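Local coordinates for FAD-binding PCMH-type domain-containing protein (Gibberella zeae, PDB 6YJO) that probably works as an FAD-dependent oxidoreductase acting on oligosaccharides, holding its flavin through two covalent protein links, at residues R365-N370 with W380-D385; L248-N253 with M275-G280; A33-C38 with T68-A73. All coordinates share one frame; numbering follows the deposited sequence.

Contact 1 (R365-N370 with W380-D385); sequences RTLFDN and WYILID
W380 meets the helix through L367 and N370, and these three residues account for most of the 182 Å² buried here. The benzo part of the indole takes the leucine: L367 CD1 lies 3.4 Å from W380 CH2, approaching obliquely. The same methyl is 3.7 Å from I382 CD1, so one leucine branch bridges two residues on the same face of the strand. Because W380 has its CG placed between the backbone N and the carbonyl carbon (chi1 54°), its pyrrole edge lies near N370. There NE1 donates to N370 OD1 at 3.0 Å. The N-H...O angle of 146° shows a bent bond, and the donor sits 49° out of the carbonyl plane. The other amide end, N370 ND2, makes a weak bond to R377 O, while F441 of helix 431-446 meets W380 edge-to-face.

Strands 346-352 and 380-386 flank 417-423 in the antiparallel sheet, which makes helix 357-371 the connection of a split beta-alpha-beta unit. Its packing on the sheet is mostly apolar. The buried indole N-H is nevertheless satisfied, and that one directional bond probably limits rotation of both the asparagine amide and the ring.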
# COMPACT_ATOMS: atom_id res chain seq x y z
N ARG A 365 16.08 18.45 -13.56
CA ARG A 365 16.11 18.97 -14.92
C ARG A 365 14.90 18.48 -15.71
O ARG A 365 14.27 19.25 -16.45
CB ARG A 365 17.41 18.56 -15.62
CG ARG A 365 17.62 19.13 -17.02
CD ARG A 365 19.07 18.92 -17.46
NE ARG A 365 19.42 19.66 -18.67
CZ ARG A 365 20.67 19.86 -19.09
NH1 ARG A 365 21.70 19.38 -18.39
NH2 ARG A 365 20.89 20.53 -20.21
N THR A 366 14.56 17.20 -15.55
CA THR A 366 13.45 16.61 -16.28
C THR A 366 12.11 17.11 -15.75
O THR A 366 11.16 17.26 -16.52
CB THR A 366 13.55 15.08 -16.17
OG1 THR A 366 14.93 14.71 -16.15
CG2 THR A 366 12.87 14.41 -17.35
N LEU A 367 12.02 17.38 -14.44
CA LEU A 367 10.77 17.84 -13.84
C LEU A 367 10.51 19.31 -14.14
O LEU A 367 9.42 19.67 -14.59
CB LEU A 367 10.81 17.60 -12.33
CG LEU A 367 9.48 17.67 -11.59
CD1 LEU A 367 8.64 16.44 -11.91
CD2 LEU A 367 9.70 17.82 -10.10
N PHE A 368 11.50 20.17 -13.89
CA PHE A 368 11.32 21.59 -14.17
C PHE A 368 11.28 21.84 -15.67
O PHE A 368 10.68 22.84 -16.11
CB PHE A 368 12.43 22.40 -13.50
CG PHE A 368 12.14 22.73 -12.07
CD1 PHE A 368 11.49 23.91 -11.74
CD2 PHE A 368 12.49 21.86 -11.05
CE1 PHE A 368 11.20 24.22 -10.42
CE2 PHE A 368 12.20 22.16 -9.73
CZ PHE A 368 11.56 23.34 -9.42
N ASP A 369 11.88 20.96 -16.46
CA ASP A 369 11.63 20.97 -17.90
C ASP A 369 10.14 20.88 -18.18
O ASP A 369 9.59 21.67 -18.96
CB ASP A 369 12.38 19.81 -18.56
CG ASP A 369 12.80 20.12 -19.97
OD1 ASP A 369 13.87 20.75 -20.14
OD2 ASP A 369 12.08 19.73 -20.92
N ASN A 370 9.47 19.93 -17.54
CA ASN A 370 8.02 19.79 -17.68
C ASN A 370 7.29 20.96 -17.03
O ASN A 370 6.34 21.50 -17.61
CB ASN A 370 7.58 18.46 -17.06
CG ASN A 370 6.10 18.20 -17.23
OD1 ASN A 370 5.28 18.73 -16.48
ND2 ASN A 370 5.75 17.38 -18.21
N TRP A 380 -0.13 15.96 -12.71
CA TRP A 380 0.64 14.98 -11.96
C TRP A 380 1.03 15.56 -10.61
O TRP A 380 0.84 16.75 -10.34
CB TRP A 380 1.90 14.57 -12.73
CG TRP A 380 2.76 15.74 -13.14
CD1 TRP A 380 2.75 16.38 -14.35
CD2 TRP A 380 3.74 16.41 -12.34
NE1 TRP A 380 3.67 17.40 -14.35
CE2 TRP A 380 4.29 17.45 -13.13
CE3 TRP A 380 4.21 16.24 -11.03
CZ2 TRP A 380 5.28 18.31 -12.65
CZ3 TRP A 380 5.20 17.10 -10.56
CH2 TRP A 380 5.72 18.12 -11.37
N TYR A 381 1.56 14.70 -9.75
CA TYR A 381 2.20 15.11 -8.51
C TYR A 381 3.11 13.97 -8.06
O TYR A 381 3.02 12.85 -8.56
CB TYR A 381 1.19 15.48 -7.42
CG TYR A 381 0.37 14.32 -6.90
CD1 TYR A 381 0.87 13.48 -5.92
CD2 TYR A 381 -0.91 14.08 -7.39
CE1 TYR A 381 0.12 12.42 -5.43
CE2 TYR A 381 -1.67 13.02 -6.91
CZ TYR A 381 -1.15 12.20 -5.94
OH TYR A 381 -1.91 11.15 -5.48
N ILE A 382 3.99 14.27 -7.11
CA ILE A 382 5.00 13.33 -6.64
C ILE A 382 5.08 13.38 -5.12
O ILE A 382 5.09 14.46 -4.53
CB ILE A 382 6.37 13.63 -7.28
CG1 ILE A 382 6.30 13.45 -8.80
CG2 ILE A 382 7.45 12.73 -6.67
CD1 ILE A 382 7.56 13.85 -9.54
N LEU A 383 5.16 12.20 -4.50
CA LEU A 383 5.29 12.07 -3.05
C LEU A 383 6.55 11.28 -2.74
O LEU A 383 6.68 10.13 -3.17
CB LEU A 383 4.06 11.38 -2.44
CG LEU A 383 2.71 12.08 -2.63
CD1 LEU A 383 1.61 11.32 -1.91
CD2 LEU A 383 2.79 13.51 -2.14
N ILE A 384 7.47 11.89 -2.01
CA ILE A 384 8.73 11.27 -1.62
C ILE A 384 8.73 11.15 -0.11
O ILE A 384 9.00 12.13 0.60
CB ILE A 384 9.95 12.06 -2.11
CG1 ILE A 384 9.69 12.64 -3.50
CG2 ILE A 384 11.18 11.18 -2.13
CD1 ILE A 384 10.90 13.31 -4.11
N ASP A 385 8.42 9.97 0.40
CA ASP A 385 8.45 9.72 1.84
C ASP A 385 9.88 9.46 2.29
O ASP A 385 10.67 8.84 1.58
CB ASP A 385 7.57 8.53 2.20
CG ASP A 385 6.10 8.80 1.99
OD1 ASP A 385 5.50 9.54 2.80
OD2 ASP A 385 5.53 8.27 1.01

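Contact 2 (L248-N253 with M275-G280); sequences LDWNEN and MQIYMG
W250 packs against I277 and M279 entirely through apolar atoms, and no hydrogen bond joins the two segments. The closest approach is I277 CD1 to W250 CH2 at 3.4 Å. A second ring atom, W250 CZ3, is 3.5 Å from the same I277 CD1, so the methyl straddles the outer bond of the six-membered ring. It reaches this place obliquely, at the end of an extended isoleucine branch: CG1 is anti to the backbone N (chi1 179°) and CD1 continues the line (chi2 173°). M279 adds a looser contact. Its terminal methyl, CE, stands near the indole plane at the ring edge, 4.2 Å from W250 CZ3. The pyrrole nitrogen is turned from this meeting, with W250 NE1 6.3 Å from I277 CD1.

Polar bonds hold the surrounding backbone instead. W250 N is hydrogen-bonded to Q284 OE1 on strand 283-290, fixing the tryptophan's backbone beside the sheet. The next residue, N251, is the N-cap of helix 252-268, its OD1 accepting a bond from E254 N. W250 also touches A255 and L259 of that helix, filling the corner between helix and strand.

Topology explains the meeting. Strands 242-248 and 273-280 both pair antiparallel with 283-290, which lies between them, and helix 252-268 joins them as a split beta-alpha-beta crossover. W250 sits at the turn from first strand to helix, while I277 lies under helix 252-268 and M279 reaches in from beneath helix 357-371.

With only 118 Å² buried and no directional bond across, the contact depends on shape: a rigid indole meets one stiff and one flexible side chain. The polar bonds behind it hold the tryptophan backbone, while the indole is placed by its apolar neighbours on helix and strand.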
# COMPACT_ATOMS: atom_id res chain seq x y z
N LEU A 248 6.84 25.63 -0.03
CA LEU A 248 8.03 26.07 -0.74
C LEU A 248 7.67 26.37 -2.19
O LEU A 248 6.61 25.99 -2.69
CB LEU A 248 9.14 25.02 -0.70
CG LEU A 248 9.69 24.66 0.68
CD1 LEU A 248 9.21 23.27 1.09
CD2 LEU A 248 11.20 24.74 0.68
N ASP A 249 8.59 27.08 -2.86
CA ASP A 249 8.52 27.32 -4.31
C ASP A 249 9.95 27.28 -4.86
O ASP A 249 10.58 28.31 -5.14
CB ASP A 249 7.82 28.64 -4.63
CG ASP A 249 7.63 28.83 -6.12
OD1 ASP A 249 7.63 27.82 -6.86
OD2 ASP A 249 7.49 29.99 -6.55
N TRP A 250 10.47 26.07 -5.01
CA TRP A 250 11.82 25.86 -5.53
C TRP A 250 11.91 26.21 -7.01
O TRP A 250 10.95 26.10 -7.77
CB TRP A 250 12.23 24.40 -5.36
CG TRP A 250 12.59 23.99 -3.97
CD1 TRP A 250 12.97 24.79 -2.94
CD2 TRP A 250 12.60 22.65 -3.47
NE1 TRP A 250 13.22 24.02 -1.82
CE2 TRP A 250 12.99 22.71 -2.12
CE3 TRP A 250 12.31 21.40 -4.04
CZ2 TRP A 250 13.11 21.57 -1.33
CZ3 TRP A 250 12.42 20.28 -3.25
CH2 TRP A 250 12.82 20.36 -1.91
N ASN A 251 13.11 26.63 -7.42
CA ASN A 251 13.56 26.56 -8.80
C ASN A 251 14.45 25.33 -8.96
O ASN A 251 14.83 24.69 -7.98
CB ASN A 251 14.29 27.84 -9.19
CG ASN A 251 15.49 28.13 -8.31
OD1 ASN A 251 16.34 27.27 -8.08
ND2 ASN A 251 15.57 29.35 -7.80
N GLU A 252 14.77 25.00 -10.21
CA GLU A 252 15.53 23.78 -10.50
C GLU A 252 16.71 23.61 -9.55
O GLU A 252 16.88 22.54 -8.95
CB GLU A 252 16.03 23.79 -11.94
CG GLU A 252 16.90 22.59 -12.27
CD GLU A 252 17.14 22.41 -13.76
OE1 GLU A 252 16.37 22.98 -14.56
OE2 GLU A 252 18.09 21.69 -14.13
N ASN A 253 17.53 24.65 -9.39
CA ASN A 253 18.75 24.51 -8.60
C ASN A 253 18.49 24.58 -7.10
O ASN A 253 19.28 24.02 -6.34
CB ASN A 253 19.76 25.58 -9.01
CG ASN A 253 20.98 25.57 -8.12
OD1 ASN A 253 21.83 24.68 -8.23
ND2 ASN A 253 21.09 26.55 -7.24
N MET A 275 7.97 12.23 7.70
CA MET A 275 8.01 13.30 6.71
C MET A 275 7.84 12.75 5.30
O MET A 275 8.22 11.61 5.01
CB MET A 275 9.33 14.06 6.79
CG MET A 275 9.20 15.55 6.55
SD MET A 275 10.69 16.45 6.99
CE MET A 275 11.69 16.17 5.53
N GLN A 276 7.24 13.58 4.44
CA GLN A 276 7.26 13.40 3.00
C GLN A 276 7.30 14.79 2.37
O GLN A 276 7.11 15.80 3.04
CB GLN A 276 6.04 12.60 2.52
CG GLN A 276 4.78 13.42 2.27
CD GLN A 276 3.57 12.59 1.88
OE1 GLN A 276 2.46 13.11 1.77
NE2 GLN A 276 3.77 11.30 1.66
N ILE A 277 7.59 14.84 1.06
CA ILE A 277 7.52 16.08 0.30
C ILE A 277 6.65 15.88 -0.92
O ILE A 277 6.99 15.09 -1.81
CB ILE A 277 8.91 16.60 -0.12
CG1 ILE A 277 8.75 17.89 -0.92
CG2 ILE A 277 9.67 15.55 -0.93
CD1 ILE A 277 10.04 18.59 -1.25
N TYR A 278 5.53 16.59 -0.96
CA TYR A 278 4.73 16.70 -2.18
C TYR A 278 5.42 17.64 -3.15
O TYR A 278 5.76 18.78 -2.80
CB TYR A 278 3.33 17.22 -1.83
CG TYR A 278 2.53 17.77 -3.00
CD1 TYR A 278 2.77 19.05 -3.49
CD2 TYR A 278 1.53 17.02 -3.59
CE1 TYR A 278 2.05 19.55 -4.55
CE2 TYR A 278 0.79 17.52 -4.64
CZ TYR A 278 1.06 18.78 -5.12
OH TYR A 278 0.33 19.28 -6.18
N MET A 279 5.64 17.18 -4.38
CA MET A 279 6.11 18.03 -5.46
C MET A 279 5.07 18.02 -6.57
O MET A 279 4.73 16.95 -7.09
CB MET A 279 7.46 17.57 -6.00
CG MET A 279 8.50 17.30 -4.94
SD MET A 279 10.13 16.95 -5.64
CE MET A 279 10.49 18.47 -6.52
N GLY A 280 4.57 19.20 -6.92
CA GLY A 280 3.60 19.34 -7.98
C GLY A 280 4.08 20.30 -9.05
O GLY A 280 5.19 20.83 -9.00

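Contact 3 (A33-C38 with T68-A73); sequences AALNAC and TPAAIA
The helical turn that brings L35 and N36 against A70 and A71 is held by the backbone bond from A37 N to A33 O, 3.0 Å long. The following bond, C38 N to A34 O, is weak. Across the contact itself there is no hydrogen bond.

L35 supplies the apolar half. Its CD1 branch reaches over the two alanines, 3.7 Å from A70 CB and 4.0 Å from A71 CB. Nearer the helix backbone, L35 CB is 4.2 Å from A71 CB, so the root of the leucine side chain also lies alongside that methyl. Small residues on the strand side permit a near approach of the two backbones, with N36 CA and A71 CA 6.4 Å apart.

N36 supplies the polar half, but without a polar partner. Its CB leaves the helix beside the contact and the amide then swings inward, with chi1 at -108°, away from the usual staggered values. This places OD1 3.6 Å from A71 CB. That oxygen is buried by the contact and has no partner in the model.

A71 opens strand 71-73, an outermost strand of the three-stranded parallel sheet, and is hydrogen-bonded through its backbone to V117 of the central strand. The third strand, 95-98, includes A97 of the FAD site. Helix 32-41 packs against one face of this outermost strand, the face from which A71 CB projects, while I72 points away and touches W54.

The disulfide C38-C87 ties the helix covalently to helix 78-90. The noncovalent join adds 155 Å² of buried surface, made of methyl packing and one amide oxygen facing a methyl; its cohesion is consequently mostly dispersive, with a probable desolvation cost at N36 OD1.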
# COMPACT_ATOMS: atom_id res chain seq x y z
N ALA A 33 -23.11 -18.76 -14.69
CA ALA A 33 -24.18 -19.46 -13.98
C ALA A 33 -23.78 -20.85 -13.52
O ALA A 33 -24.34 -21.36 -12.54
CB ALA A 33 -25.44 -19.56 -14.85
N ALA A 34 -22.83 -21.48 -14.21
CA ALA A 34 -22.18 -22.68 -13.68
C ALA A 34 -21.63 -22.40 -12.29
O ALA A 34 -21.92 -23.14 -11.33
CB ALA A 34 -21.07 -23.14 -14.62
N LEU A 35 -20.85 -21.33 -12.15
CA LEU A 35 -20.39 -20.84 -10.86
C LEU A 35 -21.57 -20.54 -9.94
O LEU A 35 -21.84 -21.29 -9.01
CB LEU A 35 -19.55 -19.57 -11.04
CG LEU A 35 -18.03 -19.72 -11.11
CD1 LEU A 35 -17.38 -18.44 -11.63
CD2 LEU A 35 -17.48 -20.06 -9.73
N ASN A 36 -22.26 -19.43 -10.21
CA ASN A 36 -23.34 -18.92 -9.37
C ASN A 36 -24.20 -20.03 -8.77
O ASN A 36 -24.68 -19.91 -7.64
CB ASN A 36 -24.22 -17.94 -10.16
CG ASN A 36 -24.03 -16.50 -9.72
OD1 ASN A 36 -23.04 -16.15 -9.07
ND2 ASN A 36 -24.99 -15.64 -10.08
N ALA A 37 -24.40 -21.11 -9.53
CA ALA A 37 -25.14 -22.25 -9.00
C ALA A 37 -24.35 -22.96 -7.92
O ALA A 37 -24.86 -23.20 -6.82
CB ALA A 37 -25.50 -23.21 -10.13
N CYS A 38 -23.09 -23.30 -8.21
CA CYS A 38 -22.22 -23.90 -7.20
C CYS A 38 -22.23 -23.08 -5.92
O CYS A 38 -22.39 -23.62 -4.82
CB CYS A 38 -20.79 -24.03 -7.75
SG CYS A 38 -19.61 -24.88 -6.64
N THR A 68 -14.98 -7.42 -15.59
CA THR A 68 -16.27 -8.08 -15.38
C THR A 68 -16.04 -9.51 -14.89
O THR A 68 -15.85 -10.42 -15.71
CB THR A 68 -17.11 -8.06 -16.65
OG1 THR A 68 -16.33 -8.49 -17.77
CG2 THR A 68 -17.63 -6.65 -16.89
N PRO A 69 -16.01 -9.72 -13.57
CA PRO A 69 -16.07 -11.08 -13.01
C PRO A 69 -16.92 -12.09 -13.76
O PRO A 69 -17.87 -11.73 -14.47
CB PRO A 69 -16.65 -10.83 -11.61
CG PRO A 69 -16.49 -9.30 -11.36
CD PRO A 69 -15.69 -8.76 -12.51
N ALA A 70 -16.58 -13.37 -13.61
CA ALA A 70 -17.51 -14.44 -13.93
C ALA A 70 -18.58 -14.55 -12.86
O ALA A 70 -19.76 -14.73 -13.18
CB ALA A 70 -16.74 -15.76 -14.08
N ALA A 71 -18.19 -14.44 -11.59
CA ALA A 71 -19.13 -14.24 -10.50
C ALA A 71 -18.45 -13.41 -9.41
O ALA A 71 -17.22 -13.33 -9.34
CB ALA A 71 -19.63 -15.56 -9.91
N ILE A 72 -19.27 -12.78 -8.58
CA ILE A 72 -18.83 -12.11 -7.36
C ILE A 72 -19.44 -12.84 -6.18
O ILE A 72 -20.67 -13.01 -6.11
CB ILE A 72 -19.25 -10.63 -7.34
CG1 ILE A 72 -18.61 -9.84 -8.47
CG2 ILE A 72 -18.88 -10.01 -5.99
CD1 ILE A 72 -19.27 -8.49 -8.70
N ALA A 73 -18.59 -13.29 -5.25
CA ALA A 73 -19.05 -13.76 -3.96
C ALA A 73 -18.98 -12.62 -2.95
O ALA A 73 -18.14 -11.72 -3.06
CB ALA A 73 -18.21 -14.95 -3.47

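Contacts 1 and 2 belong to one body: their centres are 8 Å apart, and strands 380-386 and 273-280 are neighbours in the seven-stranded antiparallel sheet, joined directly by I382 N to M279 O at 2.8 Å. L367 also touches M279, merging the two apolar layers under adjacent helices. All their touching residues are buried. Contact 3 lies about 44 Å and 49 Å, centre to centre, from contacts 1 and 2, on an outermost strand of a parallel sheet, where N36 remains partly exposed. Contacts 1 and 2 set an indole against aliphatic or thioether methyls; contact 3 sets a leucine and an amide against alanine methyls. Contact 1 alone has a cross-segment hydrogen bond; contact 3's helix carries C38 of a disulfide.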